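Local coordinates for protein 2-amino-4-hydroxy-6-hydroxymethyldihydropteridine pyrophosphokinase (Haemophilus influenzae, PDB 1CBK) that probably transfers pyrophosphate from ATP to 6-hydroxymethyl-7,8-dihydropterin in folate biosynthesis, and here holds a dimethylated pterin analogue in its pocket, at residues G9-T14 / Q49-Y54. Sequence-based numbering, arbitrary orientation.
Sequences GSNLNT and QDQPDY. With ROI (7,8-dihydro-7,7-dimethyl-6-hydroxypterin), chain D.
The Asn11 side chain covers one face of the Tyr54 ring, its amide stacked nearly parallel to it, with the planes 7° apart. Asn11 CB is 3.5 Å from the Tyr54 ring centroid, a CH-pi contact over the centre. The amide group is shifted toward CZ and CE1, with Asn11 ND2 3.3 Å from Tyr54 CE1. The opposite face of the ring carries the bound pterin analogue ROI, whose C8A lies over the centre 3.5 Å above the plane.

Asn11 ND2 has two acceptors in 49-54. Asn11 ND2 gives Pro52 O a nearly straight bond of 3.0 Å (N-H...O 174°), and this acceptor lies in the Asn11 amide plane. A weak, bent bond runs from Asn11 ND2 to Gln51 OE1, also 3.0 Å.

Strands 2-10 and 54-63 are antiparallel neighbours in the central sheet of the HPPK fold. The contact joins the end of one to the start of the other, beside the pterin pocket, which also includes Gly9. Here Tyr54 CA approaches Ser10 O at 3.4 Å in a CA-H...O contact.

Further out, Arg92 N binds Asn11 OD1. With the bond from ND2 to Pro52 O, this would hold the amide's orientation. Gln51 NE2 is held by Pro48 O and Trp89 O. Ser10 OG bonds to Thr93 O.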
ATOM      1  N   GLY A   9      -5.240  13.281  -5.985  1.00  7.48           N
ATOM      2  CA  GLY A   9      -4.047  13.771  -5.308  1.00  6.30           C
ATOM      3  C   GLY A   9      -3.161  14.544  -6.266  1.00  6.78           C
ATOM      4  O   GLY A   9      -3.199  14.297  -7.470  1.00  6.67           O
ATOM      5  N   SER A  10      -2.401  15.504  -5.752  1.00  8.10           N
ATOM      6  CA  SER A  10      -1.495  16.302  -6.596  1.00  7.35           C
ATOM      7  C   SER A  10      -0.503  17.026  -5.732  1.00  4.44           C
ATOM      8  O   SER A  10      -0.838  17.418  -4.613  1.00  4.14           O
ATOM      9  CB  SER A  10      -2.280  17.365  -7.397  1.00  8.02           C
ATOM     10  OG  SER A  10      -1.421  18.338  -8.011  1.00  5.46           O
ATOM     11  N   ASN A  11       0.723  17.175  -6.210  1.00  4.64           N
ATOM     12  CA  ASN A  11       1.706  17.959  -5.464  1.00  8.48           C
ATOM     13  C   ASN A  11       2.569  18.805  -6.421  1.00  9.62           C
ATOM     14  O   ASN A  11       3.628  19.299  -6.034  1.00  8.87           O
ATOM     15  CB  ASN A  11       2.600  17.105  -4.530  1.00  6.16           C
ATOM     16  CG  ASN A  11       3.686  16.335  -5.262  1.00  6.36           C
ATOM     17  OD1 ASN A  11       3.552  15.969  -6.433  1.00  7.90           O
ATOM     18  ND2 ASN A  11       4.747  16.018  -4.542  1.00  5.87           N
ATOM     19  N   LEU A  12       2.073  19.041  -7.635  1.00 10.11           N
ATOM     20  CA  LEU A  12       2.846  19.772  -8.629  1.00 10.66           C
ATOM     21  C   LEU A  12       1.977  20.719  -9.464  1.00 11.08           C
ATOM     22  O   LEU A  12       0.822  20.414  -9.776  1.00  8.27           O
ATOM     23  CB  LEU A  12       3.540  18.756  -9.562  1.00 10.76           C
ATOM     24  CG  LEU A  12       5.037  18.698  -9.893  1.00 16.92           C
ATOM     25  CD1 LEU A  12       5.203  18.122 -11.286  1.00 10.07           C
ATOM     26  CD2 LEU A  12       5.723  20.050  -9.822  1.00 14.30           C
ATOM     27  N   ASN A  13       2.526  21.888  -9.779  1.00 10.55           N
ATOM     28  CA  ASN A  13       1.845  22.892 -10.592  1.00  9.63           C
ATOM     29  C   ASN A  13       0.472  23.315 -10.068  1.00  8.77           C
ATOM     30  O   ASN A  13      -0.545  23.184 -10.766  1.00 10.78           O
ATOM     31  CB  ASN A  13       1.728  22.417 -12.053  1.00 11.45           C
ATOM     32  CG  ASN A  13       3.085  22.261 -12.745  1.00 18.70           C
ATOM     33  OD1 ASN A  13       4.115  22.727 -12.247  1.00 25.78           O
ATOM     34  ND2 ASN A  13       3.085  21.620 -13.912  1.00 18.94           N
ATOM     35  N   THR A  14       0.475  23.872  -8.866  1.00  5.84           N
ATOM     36  CA  THR A  14      -0.715  24.361  -8.188  1.00  7.28           C
ATOM     37  C   THR A  14      -1.745  23.240  -7.942  1.00  8.23           C
ATOM     38  O   THR A  14      -2.795  23.186  -8.580  1.00  9.08           O
ATOM     39  CB  THR A  14      -1.332  25.577  -8.951  1.00  7.46           C
ATOM     40  OG1 THR A  14      -0.278  26.467  -9.336  1.00  8.78           O
ATOM     41  CG2 THR A  14      -2.292  26.341  -8.060  1.00  5.63           C
ATOM     42  N   GLN A  49      11.018  12.120   0.653  1.00 12.26           N
ATOM     43  CA  GLN A  49      10.566  13.311   1.375  1.00 10.85           C
ATOM     44  C   GLN A  49      10.940  14.639   0.752  1.00 11.24           C
ATOM     45  O   GLN A  49      10.433  15.678   1.164  1.00 10.35           O
ATOM     46  CB  GLN A  49      10.989  13.250   2.839  1.00 11.12           C
ATOM     47  CG  GLN A  49      10.277  12.148   3.613  1.00  9.70           C
ATOM     48  CD  GLN A  49       8.779  12.328   3.603  1.00 13.91           C
ATOM     49  OE1 GLN A  49       8.252  13.255   4.211  1.00 19.13           O
ATOM     50  NE2 GLN A  49       8.081  11.462   2.883  1.00 13.40           N
ATOM     51  N   ASP A  50      11.812  14.590  -0.252  1.00 12.15           N
ATOM     52  CA  ASP A  50      12.247  15.797  -0.952  1.00 13.62           C
ATOM     53  C   ASP A  50      11.292  16.196  -2.096  1.00 13.03           C
ATOM     54  O   ASP A  50      11.717  16.431  -3.238  1.00 12.51           O
ATOM     55  CB  ASP A  50      13.697  15.633  -1.468  1.00 13.82           C
ATOM     56  CG  ASP A  50      13.881  14.439  -2.383  1.00 17.39           C
ATOM     57  OD1 ASP A  50      12.966  13.593  -2.493  1.00 18.12           O
ATOM     58  OD2 ASP A  50      14.967  14.340  -3.003  1.00 24.46           O
ATOM     59  N   GLN A  51       9.992  16.226  -1.793  1.00 12.21           N
ATOM     60  CA  GLN A  51       8.979  16.612  -2.786  1.00 10.84           C
ATOM     61  C   GLN A  51       7.949  17.434  -2.034  1.00 10.07           C
ATOM     62  O   GLN A  51       7.903  17.381  -0.793  1.00 11.40           O
ATOM     63  CB  GLN A  51       8.336  15.387  -3.453  1.00  9.83           C
ATOM     64  CG  GLN A  51       7.516  14.510  -2.540  1.00  5.84           C
ATOM     65  CD  GLN A  51       6.943  13.312  -3.287  1.00 12.21           C
ATOM     66  OE1 GLN A  51       6.310  13.466  -4.333  1.00  7.89           O
ATOM     67  NE2 GLN A  51       7.208  12.114  -2.776  1.00 10.65           N
ATOM     68  N   PRO A  52       7.155  18.250  -2.749  1.00  9.99           N
ATOM     69  CA  PRO A  52       6.179  19.042  -1.999  1.00  7.96           C
ATOM     70  C   PRO A  52       5.073  18.195  -1.355  1.00  8.76           C
ATOM     71  O   PRO A  52       4.807  17.061  -1.783  1.00  8.78           O
ATOM     72  CB  PRO A  52       5.602  19.981  -3.069  1.00  6.74           C
ATOM     73  CG  PRO A  52       6.687  20.027  -4.142  1.00  8.32           C
ATOM     74  CD  PRO A  52       7.152  18.613  -4.185  1.00  6.55           C
ATOM     75  N   ASP A  53       4.440  18.754  -0.333  1.00  9.26           N
ATOM     76  CA  ASP A  53       3.322  18.099   0.327  1.00  9.89           C
ATOM     77  C   ASP A  53       2.208  17.993  -0.712  1.00 11.78           C
ATOM     78  O   ASP A  53       2.071  18.861  -1.589  1.00 10.91           O
ATOM     79  CB  ASP A  53       2.816  18.955   1.480  1.00 10.10           C
ATOM     80  CG  ASP A  53       3.679  18.851   2.728  1.00 13.92           C
ATOM     81  OD1 ASP A  53       4.624  18.031   2.763  1.00 11.50           O
ATOM     82  OD2 ASP A  53       3.384  19.599   3.683  1.00  9.97           O
ATOM     83  N   TYR A  54       1.367  16.972  -0.569  1.00  9.56           N
ATOM     84  CA  TYR A  54       0.268  16.749  -1.497  1.00  6.59           C
ATOM     85  C   TYR A  54      -1.010  17.388  -1.041  1.00  7.14           C
ATOM     86  O   TYR A  54      -1.145  17.736   0.138  1.00  8.60           O
ATOM     87  CB  TYR A  54       0.001  15.251  -1.624  1.00  5.56           C
ATOM     88  CG  TYR A  54       0.970  14.528  -2.516  1.00  7.93           C
ATOM     89  CD1 TYR A  54       2.274  14.227  -2.084  1.00  8.41           C
ATOM     90  CD2 TYR A  54       0.587  14.143  -3.792  1.00  7.14           C
ATOM     91  CE1 TYR A  54       3.166  13.541  -2.935  1.00  7.37           C
ATOM     92  CE2 TYR A  54       1.467  13.466  -4.641  1.00  7.68           C
ATOM     93  CZ  TYR A  54       2.741  13.167  -4.213  1.00  7.62           C
ATOM     94  OH  TYR A  54       3.556  12.504  -5.078  1.00 11.85           O
TER
HETATM   95  N1  ROI D 601       1.600  11.121  -0.901  1.00  4.07           N
HETATM   96  C2  ROI D 601       0.512  11.861  -0.491  1.00  3.61           C
HETATM   97  N2  ROI D 601       0.590  12.478   0.718  1.00  3.50           N
HETATM   98  N3  ROI D 601      -0.612  11.995  -1.235  1.00  5.78           N
HETATM   99  C4  ROI D 601      -0.750  11.392  -2.436  1.00  2.56           C
HETATM  100  O4  ROI D 601      -1.759  11.541  -3.145  1.00  9.20           O
HETATM  101  C4A ROI D 601       0.320  10.563  -2.908  1.00  3.34           C
HETATM  102  N5  ROI D 601       0.219   9.947  -4.049  1.00  6.10           N
HETATM  103  C6  ROI D 601       1.207   9.137  -4.572  1.00 10.62           C
HETATM  104  C7  ROI D 601       2.436   8.795  -3.688  1.00 11.39           C
HETATM  105  C16 ROI D 601       2.265   7.376  -3.019  1.00  7.11           C
HETATM  106  C15 ROI D 601       3.737   8.895  -4.496  1.00  9.55           C
HETATM  107  N8  ROI D 601       2.570   9.711  -2.514  1.00  8.75           N
HETATM  108  C8A ROI D 601       1.517  10.481  -2.055  1.00  6.18           C
HETATM  109  O9  ROI D 601       1.004   8.721  -5.757  1.00 13.26           O